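PDB 6N2C: tapirin from Caldicellulosiruptor hydrothermalis, which probably binds cellulose through its C-terminal beta-helix domain, which also carries a zinc ion, and so attaches this extremely thermophilic bacterium to plant material. Local coordinates for residues 207-210 with 211-215; 225-229 with 230-234; 319-323 with 324-328; 447-450 with 451-455; 460-463 with 464-468. One frame throughout, in Å; residues are numbered along the deposited sequence. Where two conformers were deposited one is given.

Contact 1. Residues 207-210 with 211-215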
loop_
_atom_site.group_PDB
_atom_site.type_symbol
_atom_site.label_atom_id
_atom_site.label_comp_id
_atom_site.label_asym_id
_atom_site.label_seq_id
_atom_site.Cartn_x
_atom_site.Cartn_y
_atom_site.Cartn_z
ATOM N N MET A 207 6.127 5.665 10.033
ATOM C CA MET A 207 4.888 5.692 10.780
ATOM C C MET A 207 4.436 4.260 10.970
ATOM O O MET A 207 4.645 3.422 10.076
ATOM C CB MET A 207 3.787 6.465 9.969
ATOM C CG MET A 207 2.395 6.335 10.553
ATOM S SD MET A 207 1.114 7.441 9.753
ATOM C CE MET A 207 2.233 8.104 8.502
ATOM N N TYR A 208 4.070 3.934 12.208
ATOM C CA TYR A 208 3.608 2.626 12.540
ATOM C C TYR A 208 2.261 2.693 13.247
ATOM O O TYR A 208 2.004 3.531 14.135
ATOM C CB TYR A 208 4.594 1.898 13.506
ATOM C CG TYR A 208 4.108 0.579 14.097
ATOM C CD1 TYR A 208 3.320 0.501 15.266
ATOM C CD2 TYR A 208 4.490 -0.598 13.560
ATOM C CE1 TYR A 208 2.853 -0.713 15.709
ATOM C CE2 TYR A 208 4.052 -1.809 14.022
ATOM C CZ TYR A 208 3.250 -1.847 15.142
ATOM O OH TYR A 208 2.820 -3.064 15.647
ATOM N N SER A 209 1.371 1.741 12.909
ATOM C CA SER A 209 0.176 1.537 13.702
ATOM C C SER A 209 -0.049 0.065 13.800
ATOM O O SER A 209 0.278 -0.695 12.872
ATOM C CB SER A 209 -1.000 2.206 12.964
ATOM O OG SER A 209 -2.126 2.300 13.793
ATOM N N SER A 210 -0.667 -0.404 14.894
ATOM C CA SER A 210 -0.967 -1.799 14.985
ATOM C C SER A 210 -2.347 -2.037 14.302
ATOM O O SER A 210 -2.464 -2.902 13.422
ATOM C CB SER A 210 -1.003 -2.239 16.479
ATOM O OG SER A 210 -1.418 -3.628 16.532
ATOM N N SER A 211 -3.369 -1.276 14.715
ATOM C CA SER A 211 -4.651 -1.390 14.097
ATOM C C SER A 211 -4.791 -0.336 13.017
ATOM O O SER A 211 -3.780 0.259 12.589
ATOM C CB SER A 211 -5.755 -1.403 15.202
ATOM O OG SER A 211 -7.049 -1.520 14.581
ATOM N N ASP A 212 -5.991 -0.096 12.524
ATOM C CA ASP A 212 -6.159 0.644 11.288
ATOM C C ASP A 212 -5.626 2.074 11.343
ATOM O O ASP A 212 -5.725 2.777 12.363
ATOM C CB ASP A 212 -7.622 0.808 10.942
ATOM C CG ASP A 212 -8.332 -0.504 10.680
ATOM O OD1 ASP A 212 -7.742 -1.485 10.254
ATOM O OD2 ASP A 212 -9.542 -0.571 11.019
ATOM N N ILE A 213 -5.127 2.530 10.232
ATOM C CA ILE A 213 -4.893 3.961 10.036
ATOM C C ILE A 213 -6.033 4.475 9.168
ATOM O O ILE A 213 -6.255 3.915 8.077
ATOM C CB ILE A 213 -3.580 4.249 9.361
ATOM C CG1 ILE A 213 -2.431 3.735 10.211
ATOM C CG2 ILE A 213 -3.502 5.729 9.058
ATOM C CD1 ILE A 213 -1.040 3.977 9.616
ATOM N N THR A 214 -6.801 5.439 9.654
ATOM C CA THR A 214 -7.944 5.961 8.904
ATOM C C THR A 214 -7.769 7.435 8.534
ATOM O O THR A 214 -7.604 8.302 9.414
ATOM C CB THR A 214 -9.236 5.801 9.734
ATOM O OG1 THR A 214 -9.446 4.401 10.035
ATOM C CG2 THR A 214 -10.415 6.264 8.915
ATOM N N LEU A 215 -7.820 7.736 7.233
ATOM C CA LEU A 215 -7.909 9.060 6.748
ATOM C C LEU A 215 -9.393 9.474 6.543
ATOM O O LEU A 215 -10.290 8.621 6.338
ATOM C CB LEU A 215 -7.232 9.224 5.409
ATOM C CG LEU A 215 -5.722 9.026 5.431
ATOM C CD1 LEU A 215 -5.257 9.172 3.993
ATOM C CD2 LEU A 215 -5.064 10.143 6.216
#

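Contact 2. Residues 225-229 with 230-234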
loop_
_atom_site.group_PDB
_atom_site.type_symbol
_atom_site.label_atom_id
_atom_site.label_comp_id
_atom_site.label_asym_id
_atom_site.label_seq_id
_atom_site.Cartn_x
_atom_site.Cartn_y
_atom_site.Cartn_z
ATOM N N TYR A 225 0.159 17.071 -0.536
ATOM C CA TYR A 225 -0.065 15.662 -0.180
ATOM C C TYR A 225 -0.746 15.682 1.116
ATOM O O TYR A 225 -0.719 16.682 1.852
ATOM C CB TYR A 225 1.243 14.858 -0.164
ATOM C CG TYR A 225 2.295 15.489 0.697
ATOM C CD1 TYR A 225 2.252 15.372 2.051
ATOM C CD2 TYR A 225 3.382 16.120 0.109
ATOM C CE1 TYR A 225 3.232 15.938 2.866
ATOM C CE2 TYR A 225 4.374 16.716 0.872
ATOM C CZ TYR A 225 4.324 16.613 2.237
ATOM O OH TYR A 225 5.295 17.225 3.010
ATOM N N THR A 226 -1.436 14.608 1.387
ATOM C CA THR A 226 -1.971 14.293 2.671
ATOM C C THR A 226 -0.885 13.680 3.579
ATOM O O THR A 226 -0.790 14.022 4.780
ATOM C CB THR A 226 -3.119 13.321 2.533
ATOM O OG1 THR A 226 -4.047 13.897 1.565
ATOM C CG2 THR A 226 -3.795 13.134 3.814
ATOM N N ILE A 227 -0.234 12.630 3.092
ATOM C CA ILE A 227 0.868 12.010 3.884
ATOM C C ILE A 227 2.034 11.842 2.927
ATOM O O ILE A 227 1.893 11.295 1.838
ATOM C CB ILE A 227 0.500 10.626 4.408
ATOM C CG1 ILE A 227 -0.667 10.723 5.363
ATOM C CG2 ILE A 227 1.698 9.988 5.082
ATOM C CD1 ILE A 227 -1.063 9.303 5.866
ATOM N N LYS A 228 3.217 12.267 3.383
ATOM C CA LYS A 228 4.460 11.962 2.751
ATOM C C LYS A 228 5.327 11.218 3.825
ATOM O O LYS A 228 5.483 11.733 4.914
ATOM C CB LYS A 228 5.159 13.203 2.265
ATOM C CG LYS A 228 6.466 12.840 1.587
ATOM C CD LYS A 228 7.203 14.105 1.159
ATOM C CE LYS A 228 8.556 13.802 0.525
ATOM N NZ LYS A 228 8.419 12.941 -0.719
ATOM N N ALA A 229 5.788 10.046 3.484
ATOM C CA ALA A 229 6.537 9.177 4.436
ATOM C C ALA A 229 7.585 8.400 3.742
ATOM O O ALA A 229 7.462 8.074 2.583
ATOM C CB ALA A 229 5.539 8.227 5.073
ATOM N N ASP A 230 8.622 7.950 4.472
ATOM C CA ASP A 230 9.502 6.933 3.969
ATOM C C ASP A 230 8.876 5.555 4.021
ATOM O O ASP A 230 8.979 4.752 3.086
ATOM C CB ASP A 230 10.776 6.824 4.882
ATOM C CG ASP A 230 11.680 8.059 4.852
ATOM O OD1 ASP A 230 11.524 8.890 3.973
ATOM O OD2 ASP A 230 12.626 8.057 5.669
ATOM N N ASN A 231 8.238 5.244 5.152
ATOM C CA ASN A 231 7.656 3.923 5.376
ATOM C C ASN A 231 6.392 4.076 6.190
ATOM O O ASN A 231 6.349 4.943 7.101
ATOM C CB ASN A 231 8.566 2.896 6.108
ATOM C CG ASN A 231 9.886 2.627 5.375
ATOM O OD1 ASN A 231 9.918 1.883 4.413
ATOM N ND2 ASN A 231 10.967 3.287 5.816
ATOM N N ILE A 232 5.356 3.257 5.848
ATOM C CA ILE A 232 4.146 3.156 6.628
ATOM C C ILE A 232 3.845 1.730 6.861
ATOM O O ILE A 232 3.789 0.937 5.921
ATOM C CB ILE A 232 2.924 3.846 5.913
ATOM C CG1 ILE A 232 3.198 5.305 5.579
ATOM C CG2 ILE A 232 1.647 3.630 6.724
ATOM C CD1 ILE A 232 2.026 6.036 4.893
ATOM N N ILE A 233 3.678 1.343 8.150
ATOM C CA ILE A 233 3.469 -0.030 8.516
ATOM C C ILE A 233 2.249 -0.134 9.382
ATOM O O ILE A 233 2.186 0.482 10.393
ATOM C CB ILE A 233 4.707 -0.635 9.282
ATOM C CG1 ILE A 233 5.958 -0.526 8.382
ATOM C CG2 ILE A 233 4.389 -2.049 9.820
ATOM C CD1 ILE A 233 7.254 -0.858 9.102
ATOM N N VAL A 234 1.325 -0.959 8.948
ATOM C CA VAL A 234 0.056 -1.241 9.700
ATOM C C VAL A 234 0.096 -2.702 9.986
ATOM O O VAL A 234 -0.241 -3.575 9.166
ATOM C CB VAL A 234 -1.198 -0.863 8.901
ATOM C CG1 VAL A 234 -2.408 -0.930 9.834
ATOM C CG2 VAL A 234 -1.083 0.579 8.403
#

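Contact 3. Residues 319-323 with 324-328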
loop_
_atom_site.group_PDB
_atom_site.type_symbol
_atom_site.label_atom_id
_atom_site.label_comp_id
_atom_site.label_asym_id
_atom_site.label_seq_id
_atom_site.Cartn_x
_atom_site.Cartn_y
_atom_site.Cartn_z
ATOM N N LEU A 319 -6.860 -10.810 -9.132
ATOM C CA LEU A 319 -6.881 -9.501 -9.724
ATOM C C LEU A 319 -8.265 -9.416 -10.466
ATOM O O LEU A 319 -8.517 -10.214 -11.348
ATOM C CB LEU A 319 -5.740 -9.387 -10.743
ATOM C CG LEU A 319 -5.741 -8.154 -11.637
ATOM C CD1 LEU A 319 -5.825 -6.835 -10.873
ATOM C CD2 LEU A 319 -4.583 -8.192 -12.553
ATOM N N ASN A 320 -9.099 -8.499 -10.056
ATOM C CA ASN A 320 -10.404 -8.199 -10.697
ATOM C C ASN A 320 -10.296 -6.871 -11.355
ATOM O O ASN A 320 -10.083 -5.847 -10.680
ATOM C CB ASN A 320 -11.507 -8.167 -9.632
ATOM C CG ASN A 320 -11.787 -9.495 -9.079
ATOM O OD1 ASN A 320 -11.977 -10.441 -9.866
ATOM N ND2 ASN A 320 -11.765 -9.648 -7.726
ATOM N N ILE A 321 -10.361 -6.827 -12.669
ATOM C CA ILE A 321 -10.419 -5.558 -13.405
ATOM C C ILE A 321 -11.830 -5.476 -14.095
ATOM O O ILE A 321 -12.046 -6.161 -15.089
ATOM C CB ILE A 321 -9.321 -5.402 -14.439
ATOM C CG1 ILE A 321 -7.941 -5.749 -13.862
ATOM C CG2 ILE A 321 -9.359 -3.999 -15.023
ATOM C CD1 ILE A 321 -6.848 -5.827 -14.903
ATOM N N TRP A 322 -12.745 -4.701 -13.511
ATOM C CA TRP A 322 -14.131 -4.582 -14.010
ATOM C C TRP A 322 -14.460 -3.159 -14.462
ATOM O O TRP A 322 -15.578 -2.881 -14.888
ATOM C CB TRP A 322 -15.142 -5.096 -12.966
ATOM C CG TRP A 322 -14.969 -6.496 -12.472
ATOM C CD1 TRP A 322 -13.907 -7.336 -12.625
ATOM C CD2 TRP A 322 -15.883 -7.180 -11.651
ATOM N NE1 TRP A 322 -14.142 -8.510 -11.994
ATOM C CE2 TRP A 322 -15.367 -8.419 -11.393
ATOM C CE3 TRP A 322 -17.142 -6.859 -11.156
ATOM C CZ2 TRP A 322 -16.030 -9.349 -10.582
ATOM C CZ3 TRP A 322 -17.785 -7.752 -10.369
ATOM C CH2 TRP A 322 -17.243 -8.991 -10.091
ATOM N N THR A 323 -13.446 -2.272 -14.472
ATOM C CA THR A 323 -13.536 -0.944 -14.941
ATOM C C THR A 323 -12.172 -0.458 -15.400
ATOM O O THR A 323 -11.203 -1.257 -15.329
ATOM C CB THR A 323 -14.184 -0.059 -13.845
ATOM O OG1 THR A 323 -14.604 1.157 -14.482
ATOM C CG2 THR A 323 -13.157 0.227 -12.677
ATOM N N ASP A 324 -12.040 0.769 -15.882
ATOM C CA ASP A 324 -10.771 1.298 -16.344
ATOM C C ASP A 324 -9.978 1.727 -15.122
ATOM O O ASP A 324 -10.582 2.343 -14.250
ATOM C CB ASP A 324 -10.932 2.439 -17.346
ATOM C CG ASP A 324 -11.815 3.603 -16.845
ATOM O OD1 ASP A 324 -12.929 3.409 -16.260
ATOM O OD2 ASP A 324 -11.364 4.723 -17.005
ATOM N N LYS A 325 -8.671 1.453 -15.007
ATOM C CA LYS A 325 -7.854 0.539 -15.801
ATOM C C LYS A 325 -6.583 0.132 -15.000
ATOM O O LYS A 325 -6.321 0.619 -13.903
ATOM C CB LYS A 325 -7.421 1.146 -17.135
ATOM C CG LYS A 325 -6.607 2.434 -17.060
ATOM C CD LYS A 325 -6.418 3.007 -18.472
ATOM C CE LYS A 325 -5.831 4.419 -18.520
ATOM N NZ LYS A 325 -5.482 4.828 -19.912
ATOM N N MET A 326 -5.863 -0.807 -15.558
ATOM C CA MET A 326 -4.505 -1.185 -15.070
ATOM C C MET A 326 -3.566 -0.985 -16.260
ATOM O O MET A 326 -3.969 -1.374 -17.382
ATOM C CB MET A 326 -4.433 -2.597 -14.672
ATOM C CG MET A 326 -3.043 -2.990 -14.189
ATOM S SD MET A 326 -3.080 -4.653 -13.490
ATOM C CE MET A 326 -3.208 -4.338 -11.827
ATOM N N VAL A 327 -2.430 -0.315 -16.049
ATOM C CA VAL A 327 -1.345 -0.207 -17.030
ATOM C C VAL A 327 -0.061 -0.924 -16.568
ATOM O O VAL A 327 0.383 -0.670 -15.430
ATOM C CB VAL A 327 -1.027 1.264 -17.304
ATOM C CG1 VAL A 327 0.236 1.446 -18.164
ATOM C CG2 VAL A 327 -2.243 1.929 -18.028
ATOM N N LEU A 328 0.473 -1.828 -17.406
ATOM C CA LEU A 328 1.792 -2.480 -17.168
ATOM C C LEU A 328 2.822 -1.695 -17.952
ATOM O O LEU A 328 2.773 -1.654 -19.181
ATOM C CB LEU A 328 1.765 -3.936 -17.546
ATOM C CG LEU A 328 0.652 -4.783 -16.966
ATOM C CD1 LEU A 328 0.820 -6.193 -17.381
ATOM C CD2 LEU A 328 0.534 -4.633 -15.454
#

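Contact 4. Residues 447-450 with 451-455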
loop_
_atom_site.group_PDB
_atom_site.type_symbol
_atom_site.label_atom_id
_atom_site.label_comp_id
_atom_site.label_asym_id
_atom_site.label_seq_id
_atom_site.Cartn_x
_atom_site.Cartn_y
_atom_site.Cartn_z
ATOM N N PRO A 447 8.321 -13.863 -7.561
ATOM C CA PRO A 447 9.251 -13.154 -6.627
ATOM C C PRO A 447 9.302 -13.736 -5.222
ATOM O O PRO A 447 8.319 -14.231 -4.696
ATOM C CB PRO A 447 8.689 -11.746 -6.609
ATOM C CG PRO A 447 8.057 -11.585 -7.964
ATOM C CD PRO A 447 7.389 -12.916 -8.182
ATOM N N THR A 448 10.501 -13.762 -4.633
ATOM C CA THR A 448 10.597 -14.102 -3.233
ATOM C C THR A 448 10.007 -12.948 -2.375
ATOM O O THR A 448 10.030 -11.764 -2.758
ATOM C CB THR A 448 12.044 -14.421 -2.772
ATOM O OG1 THR A 448 11.956 -14.998 -1.479
ATOM C CG2 THR A 448 12.957 -13.177 -2.732
ATOM N N ILE A 449 9.502 -13.336 -1.232
ATOM C CA ILE A 449 9.013 -12.353 -0.221
ATOM C C ILE A 449 10.230 -11.567 0.321
ATOM O O ILE A 449 11.247 -12.192 0.760
ATOM C CB ILE A 449 8.342 -13.009 0.940
ATOM C CG1 ILE A 449 7.140 -13.833 0.511
ATOM C CG2 ILE A 449 7.968 -11.973 1.978
ATOM C CD1 ILE A 449 6.232 -13.132 -0.466
ATOM N N PRO A 450 10.195 -10.227 0.241
ATOM C CA PRO A 450 11.307 -9.420 0.687
ATOM C C PRO A 450 11.578 -9.655 2.169
ATOM O O PRO A 450 10.676 -9.813 2.974
ATOM C CB PRO A 450 10.829 -7.996 0.449
ATOM C CG PRO A 450 9.941 -8.117 -0.749
ATOM C CD PRO A 450 9.162 -9.356 -0.329
ATOM N N ALA A 451 12.867 -9.651 2.492
ATOM C CA ALA A 451 13.325 -9.883 3.845
ATOM C C ALA A 451 12.765 -8.882 4.809
ATOM O O ALA A 451 12.356 -9.275 5.885
ATOM C CB ALA A 451 14.849 -9.850 3.929
ATOM N N ILE A 452 12.653 -7.655 4.372
ATOM C CA ILE A 452 12.075 -6.616 5.230
ATOM C C ILE A 452 10.657 -6.969 5.658
ATOM O O ILE A 452 10.270 -6.727 6.818
ATOM C CB ILE A 452 12.196 -5.206 4.631
ATOM C CG1 ILE A 452 11.951 -4.105 5.610
ATOM C CG2 ILE A 452 11.213 -5.037 3.474
ATOM C CD1 ILE A 452 12.864 -4.055 6.789
ATOM N N ILE A 453 9.844 -7.545 4.756
ATOM C CA ILE A 453 8.492 -7.931 5.107
ATOM C C ILE A 453 8.461 -9.115 6.051
ATOM O O ILE A 453 7.676 -9.137 7.012
ATOM C CB ILE A 453 7.649 -8.275 3.817
ATOM C CG1 ILE A 453 7.585 -7.068 2.887
ATOM C CG2 ILE A 453 6.295 -8.897 4.193
ATOM C CD1 ILE A 453 6.829 -5.852 3.385
ATOM N N GLU A 454 9.343 -10.102 5.828
ATOM C CA GLU A 454 9.497 -11.205 6.731
ATOM C C GLU A 454 9.758 -10.716 8.138
ATOM O O GLU A 454 9.081 -11.206 9.105
ATOM C CB GLU A 454 10.611 -12.147 6.310
ATOM C CG GLU A 454 10.276 -12.932 5.095
ATOM C CD GLU A 454 11.466 -13.775 4.565
ATOM O OE1 GLU A 454 12.546 -13.856 5.258
ATOM O OE2 GLU A 454 11.322 -14.248 3.391
ATOM N N GLU A 455 10.643 -9.753 8.247
ATOM C CA GLU A 455 11.041 -9.263 9.606
ATOM C C GLU A 455 9.919 -8.464 10.244
ATOM O O GLU A 455 9.623 -8.629 11.427
ATOM C CB GLU A 455 12.323 -8.454 9.556
ATOM C CG GLU A 455 13.525 -9.211 9.043
ATOM C CD GLU A 455 13.847 -10.418 9.987
ATOM O OE1 GLU A 455 13.939 -11.583 9.494
ATOM O OE2 GLU A 455 13.800 -10.171 11.197
#

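Contact 5. Residues 460-463 with 464-468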
loop_
_atom_site.group_PDB
_atom_site.type_symbol
_atom_site.label_atom_id
_atom_site.label_comp_id
_atom_site.label_asym_id
_atom_site.label_seq_id
_atom_site.Cartn_x
_atom_site.Cartn_y
_atom_site.Cartn_z
ATOM N N THR A 460 8.828 -10.449 16.819
ATOM C CA THR A 460 9.788 -9.524 17.319
ATOM C C THR A 460 9.475 -8.069 16.946
ATOM O O THR A 460 9.975 -7.159 17.600
ATOM C CB THR A 460 11.211 -9.865 16.823
ATOM O OG1 THR A 460 11.210 -10.117 15.408
ATOM C CG2 THR A 460 11.760 -11.102 17.512
ATOM N N PHE A 461 8.663 -7.835 15.904
ATOM C CA PHE A 461 8.464 -6.428 15.503
ATOM C C PHE A 461 7.147 -5.917 15.946
ATOM O O PHE A 461 6.118 -6.494 15.597
ATOM C CB PHE A 461 8.584 -6.303 13.966
ATOM C CG PHE A 461 8.529 -4.887 13.505
ATOM C CD1 PHE A 461 9.684 -4.089 13.474
ATOM C CD2 PHE A 461 7.328 -4.322 13.073
ATOM C CE1 PHE A 461 9.614 -2.783 13.087
ATOM C CE2 PHE A 461 7.300 -3.006 12.636
ATOM C CZ PHE A 461 8.406 -2.218 12.638
ATOM N N PRO A 462 7.089 -4.807 16.659
ATOM C CA PRO A 462 8.160 -3.836 16.905
ATOM C C PRO A 462 8.797 -3.943 18.308
ATOM O O PRO A 462 9.698 -3.151 18.663
ATOM C CB PRO A 462 7.404 -2.545 16.744
ATOM C CG PRO A 462 6.058 -2.818 17.376
ATOM C CD PRO A 462 5.768 -4.220 16.893
ATOM N N THR A 463 8.264 -4.855 19.122
ATOM C CA THR A 463 8.658 -4.790 20.545
ATOM C C THR A 463 10.097 -5.156 20.911
ATOM O O THR A 463 10.486 -4.848 22.045
ATOM C CB THR A 463 7.691 -5.600 21.477
ATOM O OG1 THR A 463 7.774 -6.967 21.151
ATOM C CG2 THR A 463 6.299 -5.119 21.378
ATOM N N ASN A 464 10.903 -5.789 20.042
ATOM C CA ASN A 464 12.285 -5.885 20.304
ATOM C C ASN A 464 12.936 -4.523 20.467
ATOM O O ASN A 464 13.919 -4.388 21.196
ATOM C CB ASN A 464 13.051 -6.660 19.201
ATOM C CG ASN A 464 13.098 -8.142 19.453
ATOM O OD1 ASN A 464 12.142 -8.753 19.975
ATOM N ND2 ASN A 464 14.206 -8.795 18.899
ATOM N N TRP A 465 12.409 -3.486 19.786
ATOM C CA TRP A 465 13.001 -2.167 19.709
ATOM C C TRP A 465 12.235 -0.999 20.359
ATOM O O TRP A 465 12.776 0.109 20.584
ATOM C CB TRP A 465 13.294 -1.877 18.190
ATOM C CG TRP A 465 14.169 -2.908 17.604
ATOM C CD1 TRP A 465 15.492 -2.998 17.720
ATOM C CD2 TRP A 465 13.741 -4.079 16.839
ATOM N NE1 TRP A 465 15.938 -4.120 17.047
ATOM C CE2 TRP A 465 14.883 -4.795 16.506
ATOM C CE3 TRP A 465 12.499 -4.558 16.413
ATOM C CZ2 TRP A 465 14.842 -5.971 15.754
ATOM C CZ3 TRP A 465 12.421 -5.720 15.704
ATOM C CH2 TRP A 465 13.599 -6.447 15.398
ATOM N N ILE A 466 10.974 -1.184 20.647
ATOM C CA ILE A 466 10.181 -0.165 21.269
ATOM C C ILE A 466 9.264 -0.835 22.267
ATOM O O ILE A 466 8.430 -1.684 21.934
ATOM C CB ILE A 466 9.410 0.804 20.284
ATOM C CG1 ILE A 466 8.711 1.868 21.066
ATOM C CG2 ILE A 466 8.476 0.080 19.347
ATOM C CD1 ILE A 466 8.131 3.046 20.324
ATOM N N ARG A 467 9.318 -0.361 23.512
ATOM C CA ARG A 467 8.702 -1.106 24.657
ATOM C C ARG A 467 8.011 -0.081 25.521
ATOM O O ARG A 467 8.572 0.342 26.574
ATOM C CB ARG A 467 9.777 -1.839 25.457
ATOM C CG ARG A 467 10.426 -2.883 24.593
ATOM C CD ARG A 467 11.462 -3.697 25.300
ATOM N NE ARG A 467 12.178 -4.500 24.377
ATOM C CZ ARG A 467 13.264 -5.207 24.687
ATOM N NH1 ARG A 467 13.641 -5.364 25.980
ATOM N NH2 ARG A 467 13.973 -5.779 23.717
ATOM N N LEU A 468 6.785 0.291 25.152
ATOM C CA LEU A 468 6.091 1.308 25.905
ATOM C C LEU A 468 5.729 0.850 27.317
ATOM O O LEU A 468 5.543 1.658 28.210
ATOM C CB LEU A 468 4.933 1.907 25.137
ATOM C CG LEU A 468 5.342 2.553 23.803
ATOM C CD1 LEU A 468 4.115 3.028 23.009
ATOM C CD2 LEU A 468 6.398 3.629 23.972
HETATM O O HOH W 1 10.132 -8.454 21.685
#

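Contact 1. Residues 207-210 with 211-215
Ser209 and Ile213 stand before and after a corner of the parallel beta-helix, where strand 207-209 ends and strand 213-214 of the next face begins. The chain bends at Ser210 (phi -87°, psi -53°), and the corner of Ser210, Ser211 and Asp212 brings Met207, Ser209 and Ile213 together within the coil. Ile213 carries the apolar part. Its CG1 branch, anti to the carbonyl carbon (chi1 -61°), reaches back toward the first strand, and CG1 sits 3.5 Å from Ser209 CB, closer than usual for two carbons. At the end of that branch CD1 meets Met207 SD at 4.1 Å, the two side chains crossing obliquely. Ile194 of the preceding coil packs on all three residues, and Ile232 and Val234 of the following one cover Ile213. The outward polar ends have partners of their own: Ser210 OG bonds to Asn236 ND2, Ser211 OG to Lys193 NZ and Asp212 OD1 to Ser238 N. Ser209 OG instead stays inside the corner, 2.9 Å from Ser211 O, with Asp192 O as a second acceptor within reach of its single proton.

Contact 2. Residues 225-229 with 230-234
The flat group just before the Ile227-Ile232 contact is the Tyr225 ring, which has Lys228 CB 3.4 Å above one face, offset toward the rim; its OH bonds to Thr203 OG1. The second flat group, the Asn231 amide, is gripped at both ends, ND2 by Asn206 OD1 and Asp177 OD2, and OD1 by Asn251 ND2 and Leu252 N. Asn206, Asn231 and Asn251 thus form a row of hydrogen-bonded amides running from coil to coil, an asparagine stack of the kind found in parallel beta-helices, and the bonds on both ends should fix the amide's flip. Between these groups the chain turns a corner at Asp230, so that strands 227-229 and 231-234 run at 104° to each other. Inside the corner the contact is wholly apolar. Ile232 extends its longer branch across the bend: CG1 lies 3.8 Å from Ala229 CB, and CD1 reaches Ile227 CG2 at 4.0 Å. On Ile227 the touching methyl, CG2, is the branch anti to the backbone N, while CG1 stands beside that N (chi1 -63°). Strands 200-203 and 206-209 of the preceding coil flank this corner, with Val202 and Met207 packing on Ile227 and Tyr208 on Ile233, while Thr204, in the loop between those two strands, touches Ala229.

Contact 3. Residues 319-323 with 324-328
Asp324 follows Thr323 at the tip of a turn between two faces of the beta-helix, and their side chains lie close, with Asp324 OD1 3.3 Å from Thr323 OG1. Each of these oxygens has a firm partner in the preceding coil: OD1 accepts from Ser305 N, and Thr323 OG1 bonds to Gly303 O. The carboxylate is set between the backbone N and the carbonyl carbon (chi1 54°), which turns OD1 back over the Thr323 side. Lys325 comes next, after a cis peptide bond, unusual before a residue other than proline, and its side chain leads outward from the turn. Met326, in strand 326-328, points back into the coil, carrying most of the apolar contact. Its CB lies 4.0 Å from Ile321 CD1, the two side chains crossing at about a right angle. Farther out SD comes 4.0 Å from Leu319 CD2, and CE, brought round by the bend at chi3 (-98°), meets Leu319 CD1 at 3.7 Å, tip to tip. The methionine side chain thus touches two branched side chains of strand 319-321, Ile321 near its base and Leu319 at its end. Strand 297-300 supplies Leu298 and Ile300 against Met326 from the coil before, strand 307-310 adds Val308, and Leu347 of strand 346-349 packs on it from the coil after.

Contact 4. Residues 447-450 with 451-455
Pro450 O receives two backbone N-H groups of the helix that starts right after it. Glu454 N gives the regular bond, 3.2 Å to Pro450 O at 165° and in the carbonyl plane; Ile453 N is nearer, 3.0 Å from Pro450 O, but its angle of 124° makes that bond weak. Pro450 thus stands at the N-cap position, its carbonyl starting the i to i+4 pattern that Glu455 N continues to Ala451 O. The proline ring packs onto the first turn, with CB 4.2 Å from Ile453 CG1 and 4.2 Å from Ile452 CG2. One residue earlier, Ile449 lays CG2 across Ile453, 4.1 Å from Ile453 CB and at about a right angle, while the same methyl touches Glu454 CG at 4.0 Å. With CG1 beside the backbone N (chi1 -60°), CG2 is the Ile449 branch turned to the helix. Beyond CG the Glu454 chain runs back along the loop to where OE1 bonds to Tyr172 OH. Helix 451-457 lies against a face of the beta-helix: Leu273 of strand 273-276 packs on Pro450 and Ile453, Phe275 on Ile453, and, from strand 252-255, Leu252 on Ile452 and Tyr254 on Ile453.

Contact 5. Residues 460-463 with 464-468
Residues 460-467 form a compact run of turns around the cis peptide bond before Pro462, in the segment between helix 451-457 and strand 483-488. Asn464 N closes the first turn on Thr460 O, 2.9 Å and 172°, in the carbonyl plane. Pro462 O then takes two donors from opposite faces of its plane, Trp465 N at 3.0 Å and Ile466 N at 3.1 Å. A side chain makes the next closure: Arg467, extended from CG to NE, places NE 2.9 Å from Thr463 O, nearly along the C=O axis, and its NH2 donates to Asn464 O. The guanidinium thus ties down two successive carbonyls. A water bridges Thr463 OG1 and Asn464 OD1, donating to the latter at 2.7 Å. Trp465 CZ3 comes to the edge of the Phe461 ring, 3.9 Å from Phe461 CD1, the side chains crossing at about a right angle; Trp465 NE1 is held by Glu572 OE1. Pro462 CB lies over the centre of the Phe461 ring, 3.9 Å above its plane, while on its other flank it touches Ile466 CG2. An aromatic ring packed on the following cis-proline is familiar from type VI beta turns.

How the contacts relate
Contacts 1 and 2 are corners of successive coils, joined by probable hydrogen bonds from Ser209 N to Ile233 O (2.9 Å) and from Ile233 N to Met207 O (3.0 Å). Contact 3 repeats the corner theme farther along the beta-helix, its nearest atoms about 20 Å from either. Contacts 4 and 5 belong to the segment that runs along one flank of the solenoid and touch at Glu455 O and Phe461 CB (3.6 Å). Contact 5 meets the first two, Tyr208 OH with Pro462 CD at 3.4 Å and Ile233 CD1 with Phe461 CZ at 4.0 Å. The zinc ligand Glu551 lies about 11 Å from Ile227, side chain to side chain; Thr463 OG1 bonds a glycerol, probably from crystallisation.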